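Local coordinates for cell wall mannoprotein 1 (Neosartorya fumigata, PDB 5J5L), which binds arachidonic acid in a pocket between its helices and is probably a constitutive cell wall protein targeted by the host's humoral immune response, at residues Thr21-Glu26 against Ala34-Ala39; Lys14-Thr19 against Glu45-Gln50. All coordinates share one frame; numbering follows the deposited sequence.

In the fold
Starting from the N terminus, helix 3-26 first supplies Lys14-Thr19 and then, after a single intervening residue, Thr21-Glu26. The chain reverses between residues 26 and 31, and helix 31-56 runs back beside the first, offering Ala34-Ala39 and later Glu45-Gln50. Contact 1 therefore closes the short loop near the turn, with seven residues between its segments. Contact 2 closes a longer one of 25 residues that contains contact 1 whole. Nothing crosses: the two are successive rungs of one antiparallel helical hairpin, their centres about 13 Å apart. The rung near the turn helps enclose the arachidonic acid carboxylate, whereas the other joins the helices at the surface.

Contact 1. Residues Thr21-Glu26 against Ala34-Ala39; sequences TQHFNE and ALAAQA. With ACD (arachidonic acid), chain B.
His23 lays its imidazole against Ala36 and Ala37 close to the turn of the antiparallel hairpin formed by helices 3-26 and 31-56, in the all-helical domain of the hydrophobic surface binding protein A family. The small alanines let the backbones come close, with His23 CA and Ala37 CA only 6.0 Å apart. With CG beside the backbone N and anti to the carbonyl carbon (chi1 -78°), the ring reaches across to the second helix and turns one face to its backbone. Ala37 CA sits over that face, offset toward the rim, in a CH-pi contact 4.2 Å from the ring centroid and 23° off the normal. Farther out, His23 CE1 meets Ala36 CB obliquely at 3.9 Å, while at the root of the side chain the CB atoms of His23 and Ala37 touch at the same spacing.

Phe24, next along the first helix, serves the pocket instead. Its ring packs on Ser83, Ala86 and Ile87 of helix 63-89. ACD O1, 3.3 Å from Phe24 CD1, and ACD C14 approach the edge near the ring plane, while ACD C10 meets Phe24 CZ at 3.5 Å from a position tilted off it. Atoms of both helices flank the lipid carboxylate. Ala34 N, in the first turn of helix 31-56, is 3.6 Å from ACD O2, while the carbonyl oxygen His23 O is 3.4 Å from ACD O1, so the two helix ends would probably act on the carboxylate in opposite senses. On the alanine side, the methyl carbon Ala37 CB stands 3.3 Å from ACD O2.

Contact 2. Residues Lys14-Thr19 against Glu45-Gln50; sequences KTDINT and ESDIDQ
Asp16 and Asp47 bring two flat carboxylates together from facing helices. Their planes differ by 15° and nearly coincide, so the groups meet edge to edge and not face over face, with Asp16 OD2 and Asp47 OD2 just 2.4 Å apart. Two charged groups would hardly approach so closely, and one of the acids probably carries a proton, although nothing indicates which.

The meeting is lopsided. At Asp16 the incoming oxygen is on the side of the second carboxylate oxygen, with Asp47 OD2 3.3 Å from Asp16 OD1. At Asp47 the newcomer is instead on the side of the methylene, where Asp16 OD2 comes within 3.3 Å of Asp47 CB. This leaves Asp47 OD1 turned from the pair and able to accept a hydrogen bond from Gln43 NE2, one turn earlier on the same helix, which helps fix the rotation of the carboxylate. In both residues CG lies beside the backbone N (chi1 -67° in Asp16 and -69° in Asp47), a matching setting that extends each carboxylate off its helix toward the other, and the two side chains cross at about a right angle.

The acid pair spans a backbone separation of 8.4 Å between Asp16 CA and Asp47 CA. It is a surface rung of the helical hairpin, while the neighbouring isoleucines turn to the interior, Ile48 touching the arachidonic acid. Two further helices of the all-helical bundle flank this pair of helices: helix 63-89 receives Ile17 on Ile80 and pairs its Asp79 with Lys14 in a salt bridge, and helix 100-124 packs against Glu45 and Ile48 and sends Lys113 to a salt bridge with Asp49.

Contact 1. Residues Thr21-Glu26 against Ala34-Ala39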
loop_
_atom_site.group_PDB
_atom_site.type_symbol
_atom_site.label_atom_id
_atom_site.label_comp_id
_atom_site.label_asym_id
_atom_site.label_seq_id
_atom_site.Cartn_x
_atom_site.Cartn_y
_atom_site.Cartn_z
ATOM N N THR A 21 -5.515 -1.950 -9.217
ATOM C CA THR A 21 -5.088 -3.058 -10.058
ATOM C C THR A 21 -6.027 -3.211 -11.244
ATOM O O THR A 21 -5.591 -3.476 -12.375
ATOM C CB THR A 21 -5.008 -4.376 -9.265
ATOM O OG1 THR A 21 -4.075 -4.219 -8.180
ATOM C CG2 THR A 21 -4.558 -5.525 -10.140
ATOM N N GLN A 22 -7.326 -3.074 -10.977
ATOM C CA GLN A 22 -8.321 -3.113 -12.051
ATOM C C GLN A 22 -8.084 -2.023 -13.095
ATOM O O GLN A 22 -8.202 -2.280 -14.314
ATOM C CB GLN A 22 -9.739 -3.011 -11.481
ATOM C CG GLN A 22 -10.230 -4.256 -10.770
ATOM C CD GLN A 22 -11.633 -4.077 -10.213
ATOM O OE1 GLN A 22 -11.918 -3.109 -9.500
ATOM N NE2 GLN A 22 -12.517 -5.008 -10.535
ATOM N N HIS A 23 -7.770 -0.814 -12.634
ATOM C CA HIS A 23 -7.399 0.280 -13.531
ATOM C C HIS A 23 -6.181 -0.085 -14.365
ATOM O O HIS A 23 -6.191 0.092 -15.591
ATOM C CB HIS A 23 -7.124 1.580 -12.777
ATOM C CG HIS A 23 -8.365 2.297 -12.356
ATOM N ND1 HIS A 23 -8.945 3.282 -13.120
ATOM C CD2 HIS A 23 -9.136 2.174 -11.251
ATOM C CE1 HIS A 23 -10.036 3.720 -12.517
ATOM N NE2 HIS A 23 -10.165 3.074 -11.371
ATOM N N PHE A 24 -5.141 -0.600 -13.710
ATOM C CA PHE A 24 -3.899 -0.936 -14.416
ATOM C C PHE A 24 -4.132 -1.930 -15.534
ATOM O O PHE A 24 -3.644 -1.740 -16.645
ATOM C CB PHE A 24 -2.820 -1.495 -13.489
ATOM C CG PHE A 24 -2.432 -0.576 -12.357
ATOM C CD1 PHE A 24 -2.559 0.797 -12.464
ATOM C CD2 PHE A 24 -1.934 -1.106 -11.195
ATOM C CE1 PHE A 24 -2.201 1.635 -11.420
ATOM C CE2 PHE A 24 -1.569 -0.282 -10.151
ATOM C CZ PHE A 24 -1.714 1.088 -10.258
ATOM N N ASN A 25 -4.917 -2.961 -15.253
ATOM C CA ASN A 25 -5.163 -4.028 -16.221
ATOM C C ASN A 25 -5.952 -3.568 -17.451
ATOM O O ASN A 25 -5.832 -4.169 -18.527
ATOM C CB ASN A 25 -5.849 -5.207 -15.533
ATOM C CG ASN A 25 -4.921 -5.940 -14.581
ATOM O OD1 ASN A 25 -3.705 -5.974 -14.785
ATOM N ND2 ASN A 25 -5.489 -6.563 -13.570
ATOM N N GLU A 26 -6.710 -2.478 -17.304
ATOM C CA GLU A 26 -7.433 -1.854 -18.410
ATOM C C GLU A 26 -6.679 -0.736 -19.138
ATOM O O GLU A 26 -7.172 -0.255 -20.150
ATOM C CB GLU A 26 -8.750 -1.243 -17.917
ATOM C CG GLU A 26 -9.796 -2.229 -17.453
ATOM C CD GLU A 26 -10.968 -1.543 -16.762
ATOM O OE1 GLU A 26 -10.980 -0.285 -16.681
ATOM O OE2 GLU A 26 -11.869 -2.267 -16.282
ATOM N N ALA A 34 -5.479 7.490 -17.066
ATOM C CA ALA A 34 -4.435 7.850 -16.102
ATOM C C ALA A 34 -4.955 8.763 -14.997
ATOM O O ALA A 34 -4.625 8.570 -13.821
ATOM C CB ALA A 34 -3.256 8.505 -16.807
ATOM N N LEU A 35 -5.744 9.757 -15.371
ATOM C CA LEU A 35 -6.347 10.668 -14.402
ATOM C C LEU A 35 -7.236 9.895 -13.430
ATOM O O LEU A 35 -7.194 10.121 -12.218
ATOM C CB LEU A 35 -7.176 11.728 -15.110
ATOM C CG LEU A 35 -7.834 12.773 -14.202
ATOM C CD1 LEU A 35 -6.790 13.759 -13.699
ATOM C CD2 LEU A 35 -8.950 13.509 -14.924
ATOM N N ALA A 36 -8.056 9.000 -13.975
ATOM C CA ALA A 36 -8.965 8.187 -13.152
ATOM C C ALA A 36 -8.218 7.326 -12.148
ATOM O O ALA A 36 -8.582 7.266 -10.962
ATOM C CB ALA A 36 -9.879 7.345 -14.044
ATOM N N ALA A 37 -7.145 6.693 -12.609
ATOM C CA ALA A 37 -6.321 5.864 -11.741
ATOM C C ALA A 37 -5.600 6.724 -10.698
ATOM O O ALA A 37 -5.503 6.334 -9.540
ATOM C CB ALA A 37 -5.339 5.054 -12.561
ATOM N N GLN A 38 -5.122 7.905 -11.089
ATOM C CA GLN A 38 -4.416 8.778 -10.137
ATOM C C GLN A 38 -5.333 9.214 -8.990
ATOM O O GLN A 38 -4.871 9.345 -7.850
ATOM C CB GLN A 38 -3.797 10.003 -10.821
ATOM C CG GLN A 38 -3.073 10.964 -9.885
ATOM C CD GLN A 38 -1.813 10.384 -9.253
ATOM O OE1 GLN A 38 -1.219 10.994 -8.350
ATOM N NE2 GLN A 38 -1.385 9.231 -9.738
ATOM N N ALA A 39 -6.621 9.430 -9.280
ATOM C CA ALA A 39 -7.583 9.797 -8.227
ATOM C C ALA A 39 -7.672 8.663 -7.185
ATOM O O ALA A 39 -7.668 8.905 -5.972
ATOM C CB ALA A 39 -8.953 10.086 -8.828
HETATM C C1 ACD B . -3.717 3.622 -15.173
HETATM C C2 ACD B . -2.580 4.285 -14.433
HETATM C C3 ACD B . -1.400 4.479 -15.364
HETATM C C4 ACD B . -0.375 5.431 -14.745
HETATM C C5 ACD B . -1.039 6.726 -14.342
HETATM C C6 ACD B . -1.064 7.227 -13.093
HETATM C C7 ACD B . -0.361 6.600 -11.915
HETATM C C8 ACD B . -1.317 5.897 -10.966
HETATM C C9 ACD B . -1.013 4.768 -10.304
HETATM C C10 ACD B . 0.288 3.996 -10.434
HETATM C C11 ACD B . 1.234 4.325 -9.309
HETATM C C12 ACD B . 1.660 3.485 -8.355
HETATM C C13 ACD B . 1.266 2.034 -8.170
HETATM C C14 ACD B . 0.047 2.054 -7.265
HETATM C C15 ACD B . -0.251 1.111 -6.365
HETATM C C16 ACD B . 0.604 -0.102 -6.125
HETATM C C17 ACD B . 0.252 -0.700 -4.771
HETATM C C18 ACD B . 0.687 0.196 -3.625
HETATM C C19 ACD B . 0.472 -0.480 -2.292
HETATM C C20 ACD B . 0.275 0.477 -1.145
HETATM O O1 ACD B . -3.712 2.384 -15.148
HETATM O O2 ACD B . -4.601 4.295 -15.737
#

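Contact 2. Residues Lys14-Thr19 against Glu45-Gln50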
loop_
_atom_site.group_PDB
_atom_site.type_symbol
_atom_site.label_atom_id
_atom_site.label_comp_id
_atom_site.label_asym_id
_atom_site.label_seq_id
_atom_site.Cartn_x
_atom_site.Cartn_y
_atom_site.Cartn_z
ATOM N N LYS A 14 -7.051 -2.198 1.375
ATOM C CA LYS A 14 -7.124 -3.394 0.529
ATOM C C LYS A 14 -8.043 -3.137 -0.658
ATOM O O LYS A 14 -7.707 -3.437 -1.813
ATOM C CB LYS A 14 -7.650 -4.582 1.337
ATOM C CG LYS A 14 -7.542 -5.922 0.624
ATOM C CD LYS A 14 -8.139 -7.019 1.489
ATOM C CE LYS A 14 -7.807 -8.409 0.984
ATOM N NZ LYS A 14 -6.504 -8.895 1.521
ATOM N N THR A 15 -9.216 -2.588 -0.378
ATOM C CA THR A 15 -10.156 -2.259 -1.447
ATOM C C THR A 15 -9.562 -1.275 -2.455
ATOM O O THR A 15 -9.670 -1.495 -3.671
ATOM C CB THR A 15 -11.487 -1.767 -0.860
ATOM O OG1 THR A 15 -11.998 -2.802 -0.028
ATOM C CG2 THR A 15 -12.496 -1.466 -1.956
ATOM N N ASP A 16 -8.896 -0.222 -1.965
ATOM C CA ASP A 16 -8.240 0.762 -2.833
ATOM C C ASP A 16 -7.232 0.102 -3.774
ATOM O O ASP A 16 -7.196 0.410 -4.968
ATOM C CB ASP A 16 -7.467 1.805 -2.021
ATOM C CG ASP A 16 -8.346 2.718 -1.175
ATOM O OD1 ASP A 16 -9.570 2.915 -1.449
ATOM O OD2 ASP A 16 -7.763 3.315 -0.225
ATOM N N ILE A 17 -6.389 -0.775 -3.217
ATOM C CA ILE A 17 -5.350 -1.444 -3.991
ATOM C C ILE A 17 -5.973 -2.280 -5.104
ATOM O O ILE A 17 -5.515 -2.233 -6.249
ATOM C CB ILE A 17 -4.440 -2.324 -3.112
ATOM C CG1 ILE A 17 -3.603 -1.452 -2.156
ATOM C CG2 ILE A 17 -3.504 -3.170 -3.969
ATOM C CD1 ILE A 17 -3.064 -2.202 -0.949
ATOM N N ASN A 18 -7.013 -3.037 -4.771
ATOM C CA ASN A 18 -7.611 -3.918 -5.763
ATOM C C ASN A 18 -8.323 -3.136 -6.851
ATOM O O ASN A 18 -8.291 -3.528 -8.009
ATOM C CB ASN A 18 -8.487 -4.939 -5.070
ATOM C CG ASN A 18 -7.651 -5.927 -4.267
ATOM O OD1 ASN A 18 -6.560 -6.346 -4.707
ATOM N ND2 ASN A 18 -8.130 -6.287 -3.095
ATOM N N THR A 19 -8.882 -1.988 -6.492
ATOM C CA THR A 19 -9.438 -1.077 -7.491
ATOM C C THR A 19 -8.347 -0.532 -8.417
ATOM O O THR A 19 -8.509 -0.532 -9.634
ATOM C CB THR A 19 -10.219 0.062 -6.818
ATOM O OG1 THR A 19 -11.262 -0.512 -6.019
ATOM C CG2 THR A 19 -10.805 1.009 -7.854
ATOM N N GLU A 45 -3.317 6.903 -0.931
ATOM C CA GLU A 45 -2.371 7.645 -0.083
ATOM C C GLU A 45 -3.038 8.183 1.190
ATOM O O GLU A 45 -2.512 8.030 2.297
ATOM C CB GLU A 45 -1.720 8.796 -0.857
ATOM C CG GLU A 45 -0.736 8.377 -1.942
ATOM C CD GLU A 45 0.098 9.539 -2.481
ATOM O OE1 GLU A 45 0.152 10.609 -1.854
ATOM O OE2 GLU A 45 0.720 9.394 -3.550
ATOM N N SER A 46 -4.211 8.790 1.024
ATOM C CA SER A 46 -4.965 9.354 2.132
ATOM C C SER A 46 -5.361 8.263 3.132
ATOM O O SER A 46 -5.285 8.463 4.345
ATOM C CB SER A 46 -6.226 10.044 1.600
ATOM O OG SER A 46 -6.933 10.708 2.624
ATOM N N ASP A 47 -5.824 7.139 2.604
ATOM C CA ASP A 47 -6.269 6.018 3.434
ATOM C C ASP A 47 -5.118 5.378 4.216
ATOM O O ASP A 47 -5.312 4.965 5.372
ATOM C CB ASP A 47 -7.021 4.991 2.572
ATOM C CG ASP A 47 -8.384 5.532 2.060
ATOM O OD1 ASP A 47 -8.940 6.473 2.668
ATOM O OD2 ASP A 47 -8.906 5.008 1.052
ATOM N N ILE A 48 -3.934 5.319 3.621
ATOM C CA ILE A 48 -2.763 4.799 4.329
ATOM C C ILE A 48 -2.411 5.764 5.464
ATOM O O ILE A 48 -2.175 5.341 6.592
ATOM C CB ILE A 48 -1.548 4.605 3.385
ATOM C CG1 ILE A 48 -1.811 3.464 2.376
ATOM C CG2 ILE A 48 -0.283 4.308 4.188
ATOM C CD1 ILE A 48 -0.884 3.439 1.195
ATOM N N ASP A 49 -2.383 7.055 5.157
ATOM C CA ASP A 49 -2.083 8.082 6.161
ATOM C C ASP A 49 -3.121 8.072 7.286
ATOM O O ASP A 49 -2.764 8.265 8.453
ATOM C CB ASP A 49 -1.985 9.467 5.525
ATOM C CG ASP A 49 -0.702 9.652 4.709
ATOM O OD1 ASP A 49 0.222 8.809 4.822
ATOM O OD2 ASP A 49 -0.616 10.634 3.953
ATOM N N GLN A 50 -4.389 7.795 6.955
ATOM C CA GLN A 50 -5.432 7.696 7.980
ATOM C C GLN A 50 -5.161 6.517 8.916
ATOM O O GLN A 50 -5.283 6.652 10.141
ATOM C CB GLN A 50 -6.819 7.566 7.343
ATOM C CG GLN A 50 -7.962 7.427 8.352
ATOM C CD GLN A 50 -8.126 8.659 9.220
ATOM O OE1 GLN A 50 -7.940 8.604 10.436
ATOM N NE2 GLN A 50 -8.454 9.784 8.599
#